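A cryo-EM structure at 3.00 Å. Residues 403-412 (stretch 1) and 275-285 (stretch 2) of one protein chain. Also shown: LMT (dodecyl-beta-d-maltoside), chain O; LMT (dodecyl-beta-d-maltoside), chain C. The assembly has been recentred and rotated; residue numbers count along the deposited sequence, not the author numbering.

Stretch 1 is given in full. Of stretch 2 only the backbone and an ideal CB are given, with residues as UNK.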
ATOM      1  N   GLY A 403      23.412  14.243 -12.662  1.00 78.15           N
ATOM      2  CA  GLY A 403      23.991  13.481 -13.746  1.00 78.15           C
ATOM      3  C   GLY A 403      23.260  12.210 -14.110  1.00 78.15           C
ATOM      4  O   GLY A 403      23.649  11.552 -15.083  1.00 78.15           O
ATOM      5  N   GLN A 404      22.218  11.839 -13.372  1.00 79.44           N
ATOM      6  CA  GLN A 404      21.456  10.623 -13.659  1.00 79.44           C
ATOM      7  C   GLN A 404      20.550  10.899 -14.850  1.00 79.44           C
ATOM      8  O   GLN A 404      19.384  11.263 -14.703  1.00 79.44           O
ATOM      9  CB  GLN A 404      20.658  10.188 -12.437  1.00 79.44           C
ATOM     10  CG  GLN A 404      21.445  10.232 -11.140  1.00 79.44           C
ATOM     11  CD  GLN A 404      22.386   9.058 -10.989  1.00 79.44           C
ATOM     12  OE1 GLN A 404      22.375   8.130 -11.796  1.00 79.44           O
ATOM     13  NE2 GLN A 404      23.210   9.090  -9.948  1.00 79.44           N
ATOM     14  N   ILE A 405      21.099  10.720 -16.051  1.00 75.94           N
ATOM     15  CA  ILE A 405      20.330  10.985 -17.263  1.00 75.94           C
ATOM     16  C   ILE A 405      19.281   9.902 -17.480  1.00 75.94           C
ATOM     17  O   ILE A 405      18.161  10.184 -17.921  1.00 75.94           O
ATOM     18  CB  ILE A 405      21.272  11.111 -18.472  1.00 75.94           C
ATOM     19  CG1 ILE A 405      22.308  12.207 -18.227  1.00 75.94           C
ATOM     20  CG2 ILE A 405      20.483  11.400 -19.735  1.00 75.94           C
ATOM     21  CD1 ILE A 405      21.744  13.602 -18.292  1.00 75.94           C
ATOM     22  N   ALA A 406      19.623   8.649 -17.172  1.00 75.03           N
ATOM     23  CA  ALA A 406      18.682   7.555 -17.380  1.00 75.03           C
ATOM     24  C   ALA A 406      17.465   7.693 -16.475  1.00 75.03           C
ATOM     25  O   ALA A 406      16.327   7.499 -16.919  1.00 75.03           O
ATOM     26  CB  ALA A 406      19.374   6.214 -17.151  1.00 75.03           C
ATOM     27  N   ALA A 407      17.684   8.024 -15.201  1.00 73.64           N
ATOM     28  CA  ALA A 407      16.561   8.224 -14.292  1.00 73.64           C
ATOM     29  C   ALA A 407      15.697   9.395 -14.737  1.00 73.64           C
ATOM     30  O   ALA A 407      14.466   9.328 -14.668  1.00 73.64           O
ATOM     31  CB  ALA A 407      17.067   8.439 -12.868  1.00 73.64           C
ATOM     32  N   ALA A 408      16.323  10.473 -15.215  1.00 74.33           N
ATOM     33  CA  ALA A 408      15.556  11.604 -15.726  1.00 74.33           C
ATOM     34  C   ALA A 408      14.770  11.221 -16.971  1.00 74.33           C
ATOM     35  O   ALA A 408      13.602  11.600 -17.114  1.00 74.33           O
ATOM     36  CB  ALA A 408      16.486  12.777 -16.025  1.00 74.33           C
ATOM     37  N   ALA A 409      15.394  10.471 -17.881  1.00 74.27           N
ATOM     38  CA  ALA A 409      14.698  10.042 -19.089  1.00 74.27           C
ATOM     39  C   ALA A 409      13.498   9.168 -18.753  1.00 74.27           C
ATOM     40  O   ALA A 409      12.428   9.314 -19.352  1.00 74.27           O
ATOM     41  CB  ALA A 409      15.660   9.301 -20.015  1.00 74.27           C
ATOM     42  N   VAL A 410      13.649   8.261 -17.787  1.00 71.47           N
ATOM     43  CA  VAL A 410      12.526   7.411 -17.405  1.00 71.47           C
ATOM     44  C   VAL A 410      11.439   8.233 -16.727  1.00 71.47           C
ATOM     45  O   VAL A 410      10.247   8.066 -17.012  1.00 71.47           O
ATOM     46  CB  VAL A 410      13.008   6.255 -16.513  1.00 71.47           C
ATOM     47  CG1 VAL A 410      11.822   5.502 -15.944  1.00 71.47           C
ATOM     48  CG2 VAL A 410      13.898   5.318 -17.305  1.00 71.47           C
ATOM     49  N   ALA A 411      11.825   9.140 -15.824  1.00 70.79           N
ATOM     50  CA  ALA A 411      10.847   9.968 -15.133  1.00 70.79           C
ATOM     51  C   ALA A 411      10.147  10.968 -16.037  1.00 70.79           C
ATOM     52  O   ALA A 411       9.133  11.544 -15.633  1.00 70.79           O
ATOM     53  CB  ALA A 411      11.527  10.786 -14.035  1.00 70.79           C
ATOM     54  N   VAL A 412      10.662  11.198 -17.245  1.00 72.62           N
ATOM     55  CA  VAL A 412      10.008  12.137 -18.147  1.00 72.62           C
ATOM     56  C   VAL A 412       9.240  11.350 -19.205  1.00 72.62           C
ATOM     57  O   VAL A 412       8.256  11.865 -19.753  1.00 72.62           O
ATOM     58  CB  VAL A 412      10.996  13.118 -18.808  1.00 72.62           C
ATOM     59  CG1 VAL A 412      11.977  12.390 -19.703  1.00 72.62           C
ATOM     60  CG2 VAL A 412      10.269  14.211 -19.561  1.00 72.62           C
ATOM     61  N   UNK A 275      19.341   2.679  -5.517  1.00 74.31           N
ATOM     62  CA  UNK A 275      18.117   3.452  -5.422  1.00 74.31           C
ATOM     63  C   UNK A 275      17.652   3.949  -6.775  1.00 74.31           C
ATOM     64  O   UNK A 275      16.484   3.798  -7.136  1.00 74.31           O
ATOM     65  CB  UNK A 275      18.314   4.636  -4.473  1.00 74.31           C
ATOM     66  N   UNK A 276      18.569   4.533  -7.549  1.00 73.79           N
ATOM     67  CA  UNK A 276      18.217   5.030  -8.878  1.00 73.79           C
ATOM     68  C   UNK A 276      17.644   3.906  -9.731  1.00 73.79           C
ATOM     69  O   UNK A 276      16.575   4.047 -10.337  1.00 73.79           O
ATOM     70  CB  UNK A 276      19.437   5.648  -9.564  1.00 73.79           C
ATOM     71  N   UNK A 277      18.337   2.765  -9.771  1.00 73.20           N
ATOM     72  CA  UNK A 277      17.908   1.653 -10.617  1.00 73.20           C
ATOM     73  C   UNK A 277      16.536   1.151 -10.189  1.00 73.20           C
ATOM     74  O   UNK A 277      15.612   1.046 -11.006  1.00 73.20           O
ATOM     75  CB  UNK A 277      18.927   0.513 -10.566  1.00 73.20           C
ATOM     76  N   UNK A 278      16.384   0.826  -8.903  1.00 71.78           N
ATOM     77  CA  UNK A 278      15.144   0.223  -8.428  1.00 71.78           C
ATOM     78  C   UNK A 278      13.977   1.185  -8.594  1.00 71.78           C
ATOM     79  O   UNK A 278      12.885   0.788  -9.014  1.00 71.78           O
ATOM     80  CB  UNK A 278      15.279  -0.197  -6.963  1.00 71.78           C
ATOM     81  N   UNK A 279      14.185   2.468  -8.304  1.00 71.42           N
ATOM     82  CA  UNK A 279      13.071   3.403  -8.354  1.00 71.42           C
ATOM     83  C   UNK A 279      12.721   3.804  -9.782  1.00 71.42           C
ATOM     84  O   UNK A 279      11.548   4.062 -10.070  1.00 71.42           O
ATOM     85  CB  UNK A 279      13.398   4.650  -7.530  1.00 71.42           C
ATOM     86  N   UNK A 280      13.693   3.830 -10.697  1.00 72.34           N
ATOM     87  CA  UNK A 280      13.348   4.032 -12.099  1.00 72.34           C
ATOM     88  C   UNK A 280      12.600   2.826 -12.653  1.00 72.34           C
ATOM     89  O   UNK A 280      11.619   2.979 -13.395  1.00 72.34           O
ATOM     90  CB  UNK A 280      14.607   4.299 -12.926  1.00 72.34           C
ATOM     91  N   UNK A 281      13.038   1.617 -12.293  1.00 70.60           N
ATOM     92  CA  UNK A 281      12.285   0.429 -12.668  1.00 70.60           C
ATOM     93  C   UNK A 281      10.877   0.465 -12.094  1.00 70.60           C
ATOM     94  O   UNK A 281       9.936  -0.005 -12.736  1.00 70.60           O
ATOM     95  CB  UNK A 281      13.012  -0.832 -12.198  1.00 70.60           C
ATOM     96  N   UNK A 282      10.712   1.024 -10.895  1.00 70.56           N
ATOM     97  CA  UNK A 282       9.376   1.176 -10.329  1.00 70.56           C
ATOM     98  C   UNK A 282       8.541   2.143 -11.154  1.00 70.56           C
ATOM     99  O   UNK A 282       7.416   1.823 -11.552  1.00 70.56           O
ATOM    100  CB  UNK A 282       9.461   1.658  -8.879  1.00 70.56           C
ATOM    101  N   UNK A 283       9.079   3.338 -11.414  1.00 71.60           N
ATOM    102  CA  UNK A 283       8.373   4.315 -12.238  1.00 71.60           C
ATOM    103  C   UNK A 283       7.931   3.709 -13.560  1.00 71.60           C
ATOM    104  O   UNK A 283       6.851   4.027 -14.069  1.00 71.60           O
ATOM    105  CB  UNK A 283       9.259   5.536 -12.494  1.00 71.60           C
ATOM    106  N   UNK A 284       8.750   2.823 -14.128  1.00 71.24           N
ATOM    107  CA  UNK A 284       8.407   2.238 -15.420  1.00 71.24           C
ATOM    108  C   UNK A 284       7.360   1.136 -15.283  1.00 71.24           C
ATOM    109  O   UNK A 284       6.318   1.172 -15.949  1.00 71.24           O
ATOM    110  CB  UNK A 284       9.662   1.682 -16.095  1.00 71.24           C
ATOM    111  N   UNK A 285       7.620   0.152 -14.420  1.00 71.52           N
ATOM    112  CA  UNK A 285       6.773  -1.034 -14.348  1.00 71.52           C
ATOM    113  C   UNK A 285       5.401  -0.694 -13.779  1.00 71.52           C
ATOM    114  O   UNK A 285       4.385  -1.246 -14.215  1.00 71.52           O
ATOM    115  CB  UNK A 285       7.442  -2.116 -13.498  1.00 71.52           C
TER
HETATM  116  C1B LMT O 609      28.194  -0.841  -9.991  1.00 86.50           C
HETATM  117  C2B LMT O 609      29.662  -1.237  -9.783  1.00 86.50           C
HETATM  118  C3B LMT O 609      30.108  -2.165 -10.919  1.00 86.50           C
HETATM  119  C4B LMT O 609      29.301  -3.484 -10.886  1.00 86.50           C
HETATM  120  C5B LMT O 609      27.822  -3.173 -10.554  1.00 86.50           C
HETATM  121  C6B LMT O 609      27.428  -3.758  -9.196  1.00 86.50           C
HETATM  122  O1B LMT O 609      28.203   0.322 -10.747  1.00 86.50           O
HETATM  123  O2B LMT O 609      30.391  -0.078  -9.785  1.00 86.50           O
HETATM  124  O3B LMT O 609      31.463  -2.379 -10.899  1.00 86.50           O
HETATM  125  O4' LMT O 609      29.362  -4.113 -12.110  1.00 86.50           O
HETATM  126  O5B LMT O 609      27.447  -1.806 -10.683  1.00 86.50           O
HETATM  127  O6B LMT O 609      26.078  -3.984  -9.161  1.00 86.50           O
HETATM  128  C1' LMT O 609      26.273   3.868 -11.455  1.00 86.50           C
HETATM  129  C2' LMT O 609      27.299   3.928 -10.305  1.00 86.50           C
HETATM  130  C3' LMT O 609      28.165   2.635 -10.257  1.00 86.50           C
HETATM  131  C4' LMT O 609      27.320   1.356 -10.399  1.00 86.50           C
HETATM  132  C5' LMT O 609      26.386   1.599 -11.605  1.00 86.50           C
HETATM  133  C6' LMT O 609      25.567   0.409 -12.031  1.00 86.50           C
HETATM  134  O1' LMT O 609      25.379   4.892 -11.348  1.00 86.50           O
HETATM  135  O2' LMT O 609      28.127   4.996 -10.533  1.00 86.50           O
HETATM  136  O3' LMT O 609      28.888   2.583  -9.101  1.00 86.50           O
HETATM  137  O5' LMT O 609      25.535   2.670 -11.338  1.00 86.50           O
HETATM  138  O6' LMT O 609      24.530   0.911 -12.769  1.00 86.50           O
HETATM  139  C1  LMT O 609      24.745   5.244 -12.555  1.00 86.50           C
HETATM  140  C2  LMT O 609      23.376   4.638 -12.463  1.00 86.50           C
HETATM  141  C3  LMT O 609      22.604   4.539 -13.735  1.00 86.50           C
HETATM  142  C4  LMT O 609      21.432   3.634 -13.475  1.00 86.50           C
HETATM  143  C5  LMT O 609      20.445   3.732 -14.586  1.00 86.50           C
HETATM  144  C6  LMT O 609      19.223   2.913 -14.331  1.00 86.50           C
HETATM  145  C7  LMT O 609      18.163   3.272 -15.329  1.00 86.50           C
HETATM  146  C8  LMT O 609      17.158   2.176 -15.392  1.00 86.50           C
HETATM  147  C9  LMT O 609      16.200   2.305 -16.530  1.00 86.50           C
HETATM  148  C10 LMT O 609      14.999   1.460 -16.214  1.00 86.50           C
HETATM  149  C11 LMT O 609      15.348   0.008 -16.142  1.00 86.50           C
HETATM  150  C12 LMT O 609      14.132  -0.852 -16.210  1.00 86.50           C
HETATM  151  C1B LMT C1206      24.987  16.458 -19.607  1.00 86.66           C
HETATM  152  C2B LMT C1206      25.795  16.003 -18.383  1.00 86.66           C
HETATM  153  C3B LMT C1206      25.007  16.284 -17.091  1.00 86.66           C
HETATM  154  C4B LMT C1206      24.414  17.710 -17.122  1.00 86.66           C
HETATM  155  C5B LMT C1206      23.521  17.823 -18.369  1.00 86.66           C
HETATM  156  C6B LMT C1206      23.798  19.137 -19.090  1.00 86.66           C
HETATM  157  O1B LMT C1206      25.030  15.444 -20.553  1.00 86.66           O
HETATM  158  O2B LMT C1206      26.013  14.661 -18.531  1.00 86.66           O
HETATM  159  O3B LMT C1206      25.772  16.060 -15.976  1.00 86.66           O
HETATM  160  O4' LMT C1206      23.662  17.949 -15.998  1.00 86.66           O
HETATM  161  O5B LMT C1206      23.668  16.735 -19.248  1.00 86.66           O
HETATM  162  O6B LMT C1206      24.974  19.682 -18.644  1.00 86.66           O
HETATM  163  C1' LMT C1206      23.728  13.263 -23.366  1.00 86.66           C
HETATM  164  C2' LMT C1206      24.826  14.190 -23.943  1.00 86.66           C
HETATM  165  C3' LMT C1206      25.543  14.997 -22.827  1.00 86.66           C
HETATM  166  C4' LMT C1206      24.591  15.734 -21.860  1.00 86.66           C
HETATM  167  C5' LMT C1206      23.158  15.151 -21.984  1.00 86.66           C
HETATM  168  C6' LMT C1206      22.194  15.885 -22.897  1.00 86.66           C
HETATM  169  O1' LMT C1206      22.713  13.083 -24.263  1.00 86.66           O
HETATM  170  O2' LMT C1206      25.755  13.404 -24.576  1.00 86.66           O
HETATM  171  O3' LMT C1206      26.403  15.901 -23.383  1.00 86.66           O
HETATM  172  O5' LMT C1206      23.144  13.745 -22.153  1.00 86.66           O
HETATM  173  O6' LMT C1206      20.952  15.658 -22.383  1.00 86.66           O
HETATM  174  C1  LMT C1206      21.741  12.145 -23.862  1.00 86.66           C
HETATM  175  C2  LMT C1206      20.443  12.889 -23.936  1.00 86.66           C
HETATM  176  C3  LMT C1206      19.297  12.323 -23.165  1.00 86.66           C
HETATM  177  C4  LMT C1206      18.600  13.477 -22.496  1.00 86.66           C
HETATM  178  C5  LMT C1206      17.255  13.067 -22.006  1.00 86.66           C
HETATM  179  C6  LMT C1206      16.352  12.659 -23.122  1.00 86.66           C
HETATM  180  C7  LMT C1206      14.941  12.573 -22.618  1.00 86.66           C
HETATM  181  C8  LMT C1206      14.018  12.427 -23.774  1.00 86.66           C
HETATM  182  C9  LMT C1206      12.574  12.526 -23.411  1.00 86.66           C
HETATM  183  C10 LMT C1206      11.782  11.954 -24.550  1.00 86.66           C
HETATM  184  C11 LMT C1206      10.313  12.056 -24.295  1.00 86.66           C
HETATM  185  C12 LMT C1206       9.514  11.428 -25.386  1.00 86.66           C

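The helices run nearly parallel, 17° between their N-to-C directions, with their axes 9.3 Å apart at closest approach. Gln404, just before the first helix, also takes part in the contact. Stretch 1 offers mostly alanine and valine methyls.

Position 275 has nothing of stretch 1 within 5.5 Å of its ideal CB. Its helical backbone angles suit almost any residue. It is Gly275, whose O accepts the backbone hydrogen bond from the N of position 279.

Position 276 points toward stretch 1. Its ideal CB lies 4.4 Å from Gln404 OE1 and 4.9 Å from Ala407 CB. A medium apolar side chain would fit, and a small polar one could also be placed near the amide. It is Val276, chi1 t. Its CG1 packs on Ala407 CB at 3.7 Å, and its CG2 lies 3.9 Å from Gln404 CD.

Position 277 points away from stretch 1, on the side where the chain O detergent lies. Apolar residues suit an alkyl chain. Val277 places CG2 3.7 Å from C4 of that detergent.

Positions 278 and 279 are out of reach, so stretch 1 sets no preference. They are Val278 and Phe279, and neither side chain touches stretch 1.

Position 280 points toward stretch 1, where the backbones come close: its CA is 5.7 Å from the CA of Ala407. The ideal CB is 4.6 Å from Ala407 CA and 4.3 Å from Val410 CG1. Small residues such as glycine, alanine or serine suit this spacing. It is Ser280, chi1 p. Its OG turns back to its own helix and donates a very short hydrogen bond to Val276 O, 2.3 Å. Val410 CG1 rests 3.6 Å from Ser280 O.

Position 281 points away, leaving the choice open. It is Ala281.

Position 282 points sideways with no neighbour from stretch 1. Many residues would do. Thr282 OG1 donates to Val278 O at 2.7 Å.

Position 283 points toward stretch 1. Its ideal CB is 4.3 Å from Val410 CG1 and 5.4 Å from Ala411 CA, leaving room for a long apolar chain such as leucine or methionine. It is Met283. Its CE reaches Val410 CG1 and Ala411 CB, each at 3.8 Å, and lies 3.9 Å from Ala407 O.

Position 284 points sideways, its ideal CB 4.4 Å from Val410 CG1. Several apolar residues would suit. Leu284 makes this looser contact through its own CB.

Position 285 is out of reach and unconstrained by stretch 1. It is Ile285.

Stretch 2 (275-285) GVVVFSATMLI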
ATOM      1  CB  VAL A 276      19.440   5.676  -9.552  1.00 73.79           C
ATOM      2  CG1 VAL A 276      19.153   5.941 -11.014  1.00 73.79           C
ATOM      3  CG2 VAL A 276      19.819   6.961  -8.843  1.00 73.79           C
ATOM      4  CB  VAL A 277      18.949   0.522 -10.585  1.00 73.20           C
ATOM      5  CG1 VAL A 277      18.368  -0.742 -11.185  1.00 73.20           C
ATOM      6  CG2 VAL A 277      20.201   0.936 -11.327  1.00 73.20           C
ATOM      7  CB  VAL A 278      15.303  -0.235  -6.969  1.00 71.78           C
ATOM      8  CG1 VAL A 278      13.953  -0.562  -6.362  1.00 71.78           C
ATOM      9  CG2 VAL A 278      16.221  -1.436  -6.895  1.00 71.78           C
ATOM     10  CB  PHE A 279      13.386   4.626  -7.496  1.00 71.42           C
ATOM     11  CG  PHE A 279      13.675   4.289  -6.061  1.00 71.42           C
ATOM     12  CD1 PHE A 279      13.100   3.177  -5.470  1.00 71.42           C
ATOM     13  CD2 PHE A 279      14.523   5.074  -5.304  1.00 71.42           C
ATOM     14  CE1 PHE A 279      13.365   2.859  -4.156  1.00 71.42           C
ATOM     15  CE2 PHE A 279      14.791   4.759  -3.987  1.00 71.42           C
ATOM     16  CZ  PHE A 279      14.209   3.652  -3.414  1.00 71.42           C
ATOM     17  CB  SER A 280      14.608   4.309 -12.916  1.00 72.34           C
ATOM     18  OG  SER A 280      15.710   3.571 -12.420  1.00 72.34           O
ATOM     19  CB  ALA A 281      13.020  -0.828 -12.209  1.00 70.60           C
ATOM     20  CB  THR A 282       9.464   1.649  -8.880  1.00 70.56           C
ATOM     21  OG1 THR A 282      10.327   0.775  -8.144  1.00 70.56           O
ATOM     22  CG2 THR A 282       8.092   1.637  -8.242  1.00 70.56           C
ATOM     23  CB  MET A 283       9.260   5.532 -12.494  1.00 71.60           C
ATOM     24  CG  MET A 283       9.562   6.355 -11.265  1.00 71.60           C
ATOM     25  SD  MET A 283      10.373   7.906 -11.681  1.00 71.60           S
ATOM     26  CE  MET A 283      11.749   7.304 -12.650  1.00 71.60           C
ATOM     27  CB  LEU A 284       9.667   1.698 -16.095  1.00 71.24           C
ATOM     28  CG  LEU A 284       9.494   1.202 -17.526  1.00 71.24           C
ATOM     29  CD1 LEU A 284       8.884   2.290 -18.388  1.00 71.24           C
ATOM     30  CD2 LEU A 284      10.827   0.749 -18.092  1.00 71.24           C
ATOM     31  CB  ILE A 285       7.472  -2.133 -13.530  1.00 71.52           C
ATOM     32  CG1 ILE A 285       8.780  -2.546 -14.206  1.00 71.52           C
ATOM     33  CG2 ILE A 285       6.570  -3.334 -13.358  1.00 71.52           C
ATOM     34  CD1 ILE A 285       8.613  -3.004 -15.633  1.00 71.52           C
TER
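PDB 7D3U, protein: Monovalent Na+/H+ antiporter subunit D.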